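Local coordinates for protein cytochrome P450 (Novosphingobium aromaticivorans, PDB 3OFT) that is a cytochrome P450, a mainly helical haem protein that holds iron protoporphyrin IX in its core, here with (2R,5R)-hexane-2,5-diol bound in the pocket beside the haem, at residues 28-33 / 307-312; 150-155 / 203-208; 279-284 / 382-387. All coordinates share one frame; numbering follows the deposited sequence.

Contact 1: residues 28-33 / 307-312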
loop_
_atom_site.group_PDB
_atom_site.type_symbol
_atom_site.label_atom_id
_atom_site.label_comp_id
_atom_site.label_asym_id
_atom_site.label_seq_id
_atom_site.Cartn_x
_atom_site.Cartn_y
_atom_site.Cartn_z
ATOM N N ALA A 28 14.502 9.171 3.852
ATOM C CA ALA A 28 15.884 9.580 3.647
ATOM C C ALA A 28 16.700 8.412 3.011
ATOM O O ALA A 28 17.547 8.646 2.137
ATOM C CB ALA A 28 16.498 10.005 4.981
ATOM N N ALA A 29 16.468 7.180 3.464
ATOM C CA ALA A 29 17.217 6.003 2.933
ATOM C C ALA A 29 17.090 5.835 1.405
ATOM O O ALA A 29 18.078 5.572 0.719
ATOM C CB ALA A 29 16.826 4.715 3.664
ATOM N N TRP A 30 15.872 5.968 0.887
ATOM C CA TRP A 30 15.607 5.918 -0.546
ATOM C C TRP A 30 16.111 7.140 -1.288
ATOM O O TRP A 30 16.665 7.030 -2.389
ATOM C CB TRP A 30 14.099 5.756 -0.755
ATOM C CG TRP A 30 13.741 4.317 -0.740
ATOM C CD1 TRP A 30 13.205 3.582 0.308
ATOM C CD2 TRP A 30 13.962 3.407 -1.807
ATOM N NE1 TRP A 30 13.069 2.255 -0.086
ATOM C CE2 TRP A 30 13.519 2.127 -1.378
ATOM C CE3 TRP A 30 14.490 3.549 -3.105
ATOM C CZ2 TRP A 30 13.559 0.990 -2.224
ATOM C CZ3 TRP A 30 14.554 2.417 -3.928
ATOM C CH2 TRP A 30 14.085 1.165 -3.488
ATOM N N LYS A 31 15.941 8.307 -0.677
ATOM C CA LYS A 31 16.375 9.548 -1.316
ATOM C C LYS A 31 17.885 9.679 -1.552
ATOM O O LYS A 31 18.295 10.513 -2.364
ATOM C CB LYS A 31 15.836 10.787 -0.567
ATOM C CG LYS A 31 14.355 11.038 -0.900
ATOM C CD LYS A 31 13.791 12.280 -0.211
ATOM C CE LYS A 31 14.324 13.564 -0.848
ATOM N NZ LYS A 31 13.304 14.687 -0.812
ATOM N N THR A 32 18.692 8.859 -0.883
ATOM C CA THR A 32 20.132 8.797 -1.182
ATOM C C THR A 32 20.365 8.538 -2.675
ATOM O O THR A 32 21.370 9.013 -3.247
ATOM C CB THR A 32 20.859 7.704 -0.407
ATOM O OG1 THR A 32 20.299 6.421 -0.750
ATOM C CG2 THR A 32 20.723 7.930 1.078
ATOM N N LEU A 33 19.432 7.823 -3.313
ATOM C CA LEU A 33 19.579 7.492 -4.727
ATOM C C LEU A 33 19.415 8.683 -5.672
ATOM O O LEU A 33 19.813 8.607 -6.822
ATOM C CB LEU A 33 18.613 6.358 -5.158
ATOM C CG LEU A 33 18.872 4.943 -4.627
ATOM C CD1 LEU A 33 17.797 3.991 -5.201
ATOM C CD2 LEU A 33 20.270 4.466 -5.036
ATOM N N PRO A 307 10.272 2.630 -7.034
ATOM C CA PRO A 307 9.859 3.170 -5.764
ATOM C C PRO A 307 9.046 4.442 -5.923
ATOM O O PRO A 307 9.546 5.437 -6.415
ATOM C CB PRO A 307 11.175 3.447 -5.056
ATOM C CG PRO A 307 12.131 3.778 -6.170
ATOM C CD PRO A 307 11.665 2.991 -7.368
ATOM N N SER A 308 7.803 4.424 -5.461
ATOM C CA SER A 308 6.965 5.634 -5.572
ATOM C C SER A 308 7.556 6.857 -4.852
ATOM O O SER A 308 7.365 7.975 -5.333
ATOM C CB SER A 308 5.529 5.382 -5.097
ATOM O OG SER A 308 5.536 5.017 -3.724
ATOM N N VAL A 309 8.295 6.643 -3.761
ATOM C CA VAL A 309 8.907 7.743 -2.994
ATOM C C VAL A 309 9.829 8.600 -3.888
ATOM O O VAL A 309 9.893 9.804 -3.706
ATOM C CB VAL A 309 9.660 7.239 -1.712
ATOM C CG1 VAL A 309 10.876 6.386 -2.101
ATOM C CG2 VAL A 309 10.083 8.436 -0.773
ATOM N N LEU A 310 10.479 8.002 -4.896
ATOM C CA LEU A 310 11.429 8.731 -5.715
ATOM C C LEU A 310 10.750 9.486 -6.867
ATOM O O LEU A 310 11.392 10.218 -7.602
ATOM C CB LEU A 310 12.497 7.737 -6.212
ATOM C CG LEU A 310 13.809 7.692 -5.432
ATOM C CD1 LEU A 310 13.903 8.434 -4.025
ATOM C CD2 LEU A 310 14.675 6.470 -5.583
ATOM N N HIS A 311 9.442 9.315 -7.043
ATOM C CA HIS A 311 8.671 10.336 -7.803
ATOM C C HIS A 311 8.157 11.430 -6.871
ATOM O O HIS A 311 8.525 12.624 -7.040
ATOM C CB HIS A 311 7.501 9.700 -8.578
ATOM C CG HIS A 311 6.690 10.675 -9.378
ATOM N ND1 HIS A 311 7.247 11.583 -10.252
ATOM C CD2 HIS A 311 5.356 10.864 -9.444
ATOM C CE1 HIS A 311 6.288 12.308 -10.805
ATOM N NE2 HIS A 311 5.134 11.877 -10.345
ATOM N N ASN A 312 7.308 11.055 -5.907
ATOM C CA ASN A 312 6.690 12.052 -5.010
ATOM C C ASN A 312 7.651 12.989 -4.311
ATOM O O ASN A 312 7.353 14.174 -4.183
ATOM C CB ASN A 312 5.845 11.416 -3.938
ATOM C CG ASN A 312 4.624 10.723 -4.498
ATOM O OD1 ASN A 312 4.612 10.269 -5.654
ATOM N ND2 ASN A 312 3.584 10.637 -3.680
#
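The indole of Trp30 is flanked by three side chains of 307-312, each set differently. Pro307 lies over one face: its CB is 3.9 Å from the centroid of the Trp30 six-membered ring and 19° off the normal, a CH-pi contact. Pro307 CB is offset toward the rim, and Pro307 CG lies 3.6 Å from Trp30 CZ3. Val309 crosses obliquely near the root of the side chain, CG1 lying 3.5 Å from Trp30 CB. The side chains of Leu310 and Trp30 cross at about a right angle, and Leu310 CD2 meets the indole at its edge, near the plane, 3.8 Å from Trp30 CE3. The contact sets the N-terminal helix 26-31 against the end of strand 303-307 and the short helix that follows it, in the sheet-bearing part of the P450 fold; Ile50 of strand 48-51 touches both Trp30 and Leu33. The other branch of Leu310, CD1, rests against the backbone, 3.5 Å from Trp30 O. Leu33 crosses Leu310 at about a right angle, Leu33 CB 4.0 Å from Leu310 CD2. Lys31 CG packs against Leu310 CD1, and NZ goes on to a salt bridge with Glu322 and a hydrogen bond to Leu313 O.

Contact 2: residues 150-155 / 203-208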
loop_
_atom_site.group_PDB
_atom_site.type_symbol
_atom_site.label_atom_id
_atom_site.label_comp_id
_atom_site.label_asym_id
_atom_site.label_seq_id
_atom_site.Cartn_x
_atom_site.Cartn_y
_atom_site.Cartn_z
ATOM N N LEU A 150 -13.187 -7.031 7.397
ATOM C CA LEU A 150 -14.348 -7.808 7.862
ATOM C C LEU A 150 -15.658 -7.039 7.670
ATOM O O LEU A 150 -16.731 -7.630 7.371
ATOM C CB LEU A 150 -14.167 -8.128 9.351
ATOM C CG LEU A 150 -13.504 -9.434 9.792
ATOM C CD1 LEU A 150 -13.003 -10.321 8.668
ATOM C CD2 LEU A 150 -12.506 -9.265 10.918
ATOM N N THR A 151 -15.587 -5.719 7.862
ATOM C CA THR A 151 -16.705 -4.821 7.514
ATOM C C THR A 151 -16.999 -4.779 6.016
ATOM O O THR A 151 -18.177 -4.897 5.619
ATOM C CB THR A 151 -16.491 -3.394 8.101
ATOM O OG1 THR A 151 -16.306 -3.525 9.513
ATOM C CG2 THR A 151 -17.701 -2.500 7.871
ATOM N N LEU A 152 -15.969 -4.658 5.181
ATOM C CA LEU A 152 -16.169 -4.600 3.716
ATOM C C LEU A 152 -16.872 -5.844 3.141
ATOM O O LEU A 152 -17.696 -5.721 2.236
ATOM C CB LEU A 152 -14.857 -4.427 2.935
ATOM C CG LEU A 152 -13.860 -3.287 3.192
ATOM C CD1 LEU A 152 -12.545 -3.437 2.370
ATOM C CD2 LEU A 152 -14.477 -1.917 2.999
ATOM N N ILE A 153 -16.552 -7.020 3.654
ATOM C CA ILE A 153 -17.214 -8.243 3.189
ATOM C C ILE A 153 -18.479 -8.611 3.990
ATOM O O ILE A 153 -19.165 -9.600 3.687
ATOM C CB ILE A 153 -16.230 -9.409 3.052
ATOM C CG1 ILE A 153 -15.683 -9.871 4.404
ATOM C CG2 ILE A 153 -15.105 -9.002 2.109
ATOM C CD1 ILE A 153 -15.171 -11.272 4.316
ATOM N N ASP A 154 -18.778 -7.776 4.988
ATOM C CA ASP A 154 -19.939 -7.909 5.855
ATOM C C ASP A 154 -20.054 -9.285 6.555
ATOM O O ASP A 154 -21.071 -9.974 6.423
ATOM C CB ASP A 154 -21.207 -7.546 5.079
ATOM C CG ASP A 154 -22.395 -7.246 6.000
ATOM O OD1 ASP A 154 -23.542 -7.267 5.511
ATOM O OD2 ASP A 154 -22.173 -7.018 7.217
ATOM N N VAL A 155 -19.028 -9.677 7.313
ATOM C CA VAL A 155 -19.093 -10.931 8.118
ATOM C C VAL A 155 -20.070 -10.749 9.285
ATOM O O VAL A 155 -20.206 -9.641 9.776
ATOM C CB VAL A 155 -17.725 -11.353 8.712
ATOM C CG1 VAL A 155 -16.639 -11.359 7.628
ATOM C CG2 VAL A 155 -17.337 -10.432 9.871
ATOM N N ASP A 203 -24.748 -7.676 -0.682
ATOM C CA ASP A 203 -24.415 -6.391 -1.286
ATOM C C ASP A 203 -23.029 -5.895 -0.830
ATOM O O ASP A 203 -22.676 -4.725 -1.040
ATOM C CB ASP A 203 -25.448 -5.369 -0.858
ATOM C CG ASP A 203 -25.434 -5.161 0.621
ATOM O OD1 ASP A 203 -24.954 -6.079 1.318
ATOM O OD2 ASP A 203 -25.874 -4.095 1.095
ATOM N N ASP A 204 -22.276 -6.769 -0.177
ATOM C CA ASP A 204 -20.917 -6.464 0.265
ATOM C C ASP A 204 -19.912 -6.455 -0.891
ATOM O O ASP A 204 -20.244 -6.808 -2.020
ATOM C CB ASP A 204 -20.478 -7.523 1.276
ATOM C CG ASP A 204 -20.386 -8.894 0.639
ATOM O OD1 ASP A 204 -19.275 -9.281 0.197
ATOM O OD2 ASP A 204 -21.433 -9.556 0.498
ATOM N N LEU A 205 -18.654 -6.101 -0.577
ATOM C CA LEU A 205 -17.603 -6.030 -1.600
ATOM C C LEU A 205 -17.409 -7.295 -2.410
ATOM O O LEU A 205 -17.367 -7.220 -3.642
ATOM C CB LEU A 205 -16.261 -5.619 -0.990
ATOM C CG LEU A 205 -15.047 -5.431 -1.899
ATOM C CD1 LEU A 205 -15.333 -4.460 -3.076
ATOM C CD2 LEU A 205 -13.782 -4.997 -1.075
ATOM N N PHE A 206 -17.234 -8.447 -1.762
ATOM C CA PHE A 206 -16.969 -9.674 -2.526
ATOM C C PHE A 206 -18.166 -10.003 -3.414
ATOM O O PHE A 206 -18.005 -10.326 -4.598
ATOM C CB PHE A 206 -16.668 -10.872 -1.615
ATOM C CG PHE A 206 -15.231 -10.955 -1.111
ATOM C CD1 PHE A 206 -14.289 -9.961 -1.383
ATOM C CD2 PHE A 206 -14.835 -12.074 -0.350
ATOM C CE1 PHE A 206 -12.945 -10.069 -0.891
ATOM C CE2 PHE A 206 -13.507 -12.188 0.168
ATOM C CZ PHE A 206 -12.580 -11.202 -0.103
ATOM N N SER A 207 -19.365 -9.964 -2.837
ATOM C CA SER A 207 -20.602 -10.284 -3.577
ATOM C C SER A 207 -20.749 -9.473 -4.844
ATOM O O SER A 207 -21.167 -9.982 -5.903
ATOM C CB SER A 207 -21.841 -9.998 -2.723
ATOM O OG SER A 207 -21.941 -10.876 -1.627
ATOM N N ARG A 208 -20.441 -8.199 -4.732
ATOM C CA ARG A 208 -20.632 -7.316 -5.843
ATOM C C ARG A 208 -19.640 -7.519 -6.977
ATOM O O ARG A 208 -19.980 -7.348 -8.139
ATOM C CB ARG A 208 -20.636 -5.897 -5.341
ATOM C CG ARG A 208 -22.090 -5.537 -4.934
ATOM C CD ARG A 208 -22.194 -4.146 -4.413
ATOM N NE ARG A 208 -21.051 -3.976 -3.552
ATOM C CZ ARG A 208 -20.004 -3.251 -3.859
ATOM N NH1 ARG A 208 -19.988 -2.558 -4.996
ATOM N NH2 ARG A 208 -18.983 -3.233 -3.011
#
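Asp204 and Ile153 both place their leading branch in the crowded position between backbone N and carbonyl carbon, chi1 65° for Asp204 CG and 67° for Ile153 CG1. In Asp204 this folds the carboxylate back over the start of helix 205-210, where OD1 accepts from Ser207 N at 3.1 Å, from above the carboxylate plane: an N-cap bond. In Ile153 it leaves CG2 anti to the carbonyl carbon, and that methyl sits over the centre of the Phe206 ring, 3.6 Å from the centroid, a CH-pi contact. Phe206 is in turn touched by Cys228 and Leu231 of helix 221-252, the long central helix of the P450 fold. Here the end of one helix meets the beginning of another: helix 144-152 finishes in a Schellman motif, with positive phi at Asp154, and its Leu152 O accepts from Leu205 N in the first turn of the second helix. That bond is 3.0 Å long, nearly straight at 169° and in the carbonyl plane. Next to it Leu152 and Leu205 run side by side in the same direction, CD1 of Leu152 4.0 Å from CD2 of Leu205; the Leu152 side chain also comes within about 4 Å of the haem. Asp154 CB rests 3.9 Å from Asp204 CB. At the exposed margin, Asp154 OD1 and Asp203 OD1 are 4.6 Å apart, so the two carboxylates may repel, whereas the start of helix 205-210 probably stabilises the negative charge of Asp204.

Contact 3: residues 279-284 / 382-387. With HX2 ((2R,5R)-hexane-2,5-diol), chain E; HEM (protoporphyrin IX containing Fe), chain D.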
loop_
_atom_site.group_PDB
_atom_site.type_symbol
_atom_site.label_atom_id
_atom_site.label_comp_id
_atom_site.label_asym_id
_atom_site.label_seq_id
_atom_site.Cartn_x
_atom_site.Cartn_y
_atom_site.Cartn_z
ATOM N N PRO A 279 4.676 8.314 0.822
ATOM C CA PRO A 279 4.458 7.086 0.078
ATOM C C PRO A 279 5.522 6.043 0.415
ATOM O O PRO A 279 6.730 6.383 0.541
ATOM C CB PRO A 279 4.605 7.547 -1.387
ATOM C CG PRO A 279 5.727 8.620 -1.294
ATOM C CD PRO A 279 5.243 9.382 -0.036
ATOM N N THR A 280 5.121 4.782 0.527
ATOM C CA THR A 280 6.110 3.766 0.891
ATOM C C THR A 280 6.002 2.518 0.037
ATOM O O THR A 280 6.606 1.484 0.391
ATOM C CB THR A 280 6.015 3.385 2.375
ATOM O OG1 THR A 280 4.737 2.789 2.665
ATOM C CG2 THR A 280 6.304 4.621 3.318
ATOM N N VAL A 281 5.210 2.605 -1.042
ATOM C CA VAL A 281 5.002 1.436 -1.900
ATOM C C VAL A 281 6.008 1.410 -3.057
ATOM O O VAL A 281 6.239 2.439 -3.700
ATOM C CB VAL A 281 3.500 1.243 -2.348
ATOM C CG1 VAL A 281 3.403 -0.012 -3.209
ATOM C CG2 VAL A 281 2.570 1.051 -1.086
ATOM N N ALA A 282 6.650 0.258 -3.275
ATOM C CA ALA A 282 7.487 0.051 -4.476
ATOM C C ALA A 282 7.012 -1.192 -5.186
ATOM O O ALA A 282 6.490 -2.120 -4.516
ATOM C CB ALA A 282 9.014 -0.087 -4.110
ATOM N N VAL A 283 7.150 -1.214 -6.523
ATOM C CA VAL A 283 6.681 -2.350 -7.314
ATOM C C VAL A 283 7.762 -2.888 -8.230
ATOM O O VAL A 283 8.732 -2.176 -8.568
ATOM C CB VAL A 283 5.439 -2.010 -8.172
ATOM C CG1 VAL A 283 4.267 -1.570 -7.273
ATOM C CG2 VAL A 283 5.786 -0.959 -9.286
ATOM N N SER A 284 7.558 -4.120 -8.687
ATOM C CA SER A 284 8.500 -4.742 -9.651
ATOM C C SER A 284 7.864 -4.908 -11.022
ATOM O O SER A 284 6.632 -5.037 -11.132
ATOM C CB SER A 284 8.946 -6.121 -9.133
ATOM O OG SER A 284 9.609 -6.022 -7.879
ATOM N N GLY A 382 11.671 -2.883 2.312
ATOM C CA GLY A 382 10.836 -3.876 1.559
ATOM C C GLY A 382 9.867 -3.196 0.593
ATOM O O GLY A 382 9.938 -1.978 0.393
ATOM N N ASN A 383 8.923 -3.964 0.029
ATOM C CA ASN A 383 8.025 -3.429 -0.977
ATOM C C ASN A 383 7.013 -2.459 -0.396
ATOM O O ASN A 383 6.575 -1.583 -1.103
ATOM C CB ASN A 383 7.288 -4.555 -1.703
ATOM C CG ASN A 383 8.263 -5.583 -2.293
ATOM O OD1 ASN A 383 9.350 -5.229 -2.782
ATOM N ND2 ASN A 383 7.908 -6.873 -2.170
ATOM N N VAL A 384 6.653 -2.608 0.880
ATOM C CA VAL A 384 5.755 -1.630 1.530
ATOM C C VAL A 384 6.451 -1.189 2.817
ATOM O O VAL A 384 6.382 -1.883 3.837
ATOM C CB VAL A 384 4.373 -2.248 1.878
ATOM C CG1 VAL A 384 3.473 -1.202 2.583
ATOM C CG2 VAL A 384 3.673 -2.797 0.625
ATOM N N GLY A 385 7.163 -0.069 2.748
ATOM C CA GLY A 385 7.880 0.494 3.889
ATOM C C GLY A 385 6.917 0.965 4.957
ATOM O O GLY A 385 5.774 1.339 4.663
ATOM N N ALA A 386 7.346 0.900 6.212
ATOM C CA ALA A 386 6.440 1.171 7.319
ATOM C C ALA A 386 7.187 1.449 8.619
ATOM O O ALA A 386 8.348 1.024 8.784
ATOM C CB ALA A 386 5.412 -0.010 7.509
ATOM N N CYS A 387 6.533 2.191 9.517
ATOM C CA CYS A 387 6.933 2.188 10.923
ATOM C C CYS A 387 6.851 0.776 11.506
ATOM O O CYS A 387 5.872 0.081 11.277
ATOM C CB CYS A 387 6.019 3.127 11.721
ATOM S SG CYS A 387 6.314 4.785 11.339
HETATM C C1 HX2 E . 4.178 -6.609 -4.239
HETATM O O1 HX2 E . 5.759 -4.760 -4.508
HETATM C C2 HX2 E . 4.534 -5.164 -3.858
HETATM O O2 HX2 E . -0.106 -3.881 -2.745
HETATM C C3 HX2 E . 3.399 -4.164 -4.097
HETATM C C4 HX2 E . 2.090 -4.569 -3.399
HETATM C C5 HX2 E . 1.123 -3.385 -3.260
HETATM C C6 HX2 E . 0.859 -2.741 -4.637
HETATM C CHA HEM D . -2.768 -1.599 -6.796
HETATM C CHB HEM D . -0.973 1.289 -3.312
HETATM C CHC HEM D . -4.899 0.450 -0.632
HETATM C CHD HEM D . -6.122 -3.150 -3.572
HETATM C C1A HEM D . -1.992 -0.690 -6.100
HETATM C C2A HEM D . -0.804 -0.059 -6.623
HETATM C C3A HEM D . -0.291 0.739 -5.694
HETATM C C4A HEM D . -1.130 0.619 -4.500
HETATM C CMA HEM D . 1.013 1.559 -5.859
HETATM C CAA HEM D . -0.244 -0.240 -8.064
HETATM C CBA HEM D . 0.574 -1.512 -8.087
HETATM C CGA HEM D . 1.262 -1.731 -9.426
HETATM O O1A HEM D . 1.868 -2.832 -9.610
HETATM O O2A HEM D . 1.247 -0.853 -10.346
HETATM C C1B HEM D . -1.886 1.337 -2.267
HETATM C C2B HEM D . -1.793 2.172 -1.097
HETATM C C3B HEM D . -2.897 1.925 -0.366
HETATM C C4B HEM D . -3.694 0.935 -1.063
HETATM C CMB HEM D . -0.629 3.140 -0.816
HETATM C CAB HEM D . -3.363 2.469 0.988
HETATM C CBB HEM D . -2.636 3.324 1.732
HETATM C C1C HEM D . -5.615 -0.590 -1.147
HETATM C C2C HEM D . -6.881 -1.115 -0.654
HETATM C C3C HEM D . -7.190 -2.152 -1.483
HETATM C C4C HEM D . -6.207 -2.225 -2.539
HETATM C CMC HEM D . -7.640 -0.588 0.606
HETATM C CAC HEM D . -8.419 -3.094 -1.504
HETATM C CBC HEM D . -9.070 -3.448 -0.401
HETATM C C1D HEM D . -5.376 -3.047 -4.700
HETATM C C2D HEM D . -5.515 -3.928 -5.851
HETATM C C3D HEM D . -4.504 -3.409 -6.856
HETATM C C4D HEM D . -3.815 -2.312 -6.235
HETATM C CMD HEM D . -6.537 -5.106 -6.034
HETATM C CAD HEM D . -4.288 -4.022 -8.271
HETATM C CBD HEM D . -4.986 -3.066 -9.254
HETATM C CGD HEM D . -4.610 -3.563 -10.654
HETATM O O1D HEM D . -3.648 -4.339 -10.830
HETATM O O2D HEM D . -5.233 -3.148 -11.637
HETATM N NA HEM D . -2.179 -0.233 -4.794
HETATM N NB HEM D . -3.079 0.645 -2.218
HETATM N NC HEM D . -5.269 -1.257 -2.312
HETATM N ND HEM D . -4.359 -2.133 -4.953
HETATM FE FE HEM D . -3.764 -0.693 -3.603
HETATM O O HOH W 1 9.061 0.525 -0.712
HETATM O O HOH W 2 -2.482 -2.436 -2.586
#
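Two chain segments that line the pocket beside the haem, each a loop running into a strand, are joined here, and the bound (2R,5R)-hexane-2,5-diol lies against both. They pair antiparallel in a single beta bridge, with Val281 and Val384 as a non-hydrogen-bonded pair. Bonds flank it: Gly385 N donates to Thr280 O at 2.9 Å, from above the carbonyl plane, and Ala282 N donates to Asn383 O at 2.8 Å, in the carbonyl plane and nearly straight at 167°. Thr280 adds a side-chain bond. Its OG1, held between backbone N and carbonyl carbon (chi1 63°), donates to Gly385 O at 2.7 Å, so Thr280 grips Gly385 at both its N-H and its carbonyl. A water also links Thr280 O to Gly382 O. On the haem side, Val281 turns CG1 toward the HX2 methyl C6 and the haem methyl CMA, while CG2 lies 3.8 Å from haem CMB. Asn383 faces the other end of the diol, CB 3.2 Å from HX2 O1; its OD1 is occupied by Tyr305 OH. The diol gives its O1 proton to Ala282 O, a 2.7 Å bond, and its O2 shares a 2.8 Å hydrogen bond with a water bound to the haem FE at 2.4 Å. Ala282 thus spends its N-H on fastening the two segments together and its carbonyl on the ligand, so the pairing that joins them probably also fixes the position of the acceptor for one hydroxyl, while the other reaches the iron through water.

Contacts 1 and 3 touch, their centres 10 Å apart: Ser308 OG probably hydrogen-bonds to Val281 O, and Pro307 packs on Ala282. Both draw on the mixed sheet, through adjacent strands 303-307 and 282-287, and contact 3 continues to strand 386-394 of the second sheet. Contact 2 lies in the helical part, its centre 36 Å from that of contact 1, across the chain's centre, and 27 Å from that of contact 3. Along the chain, contact 2 is nested within contact 1 and closes before contact 3 opens, while contacts 1 and 3 cross. The haem lies between contacts 2 and 3, so the helical and sheet parts of the fold both reach it, through Leu152 and Val281.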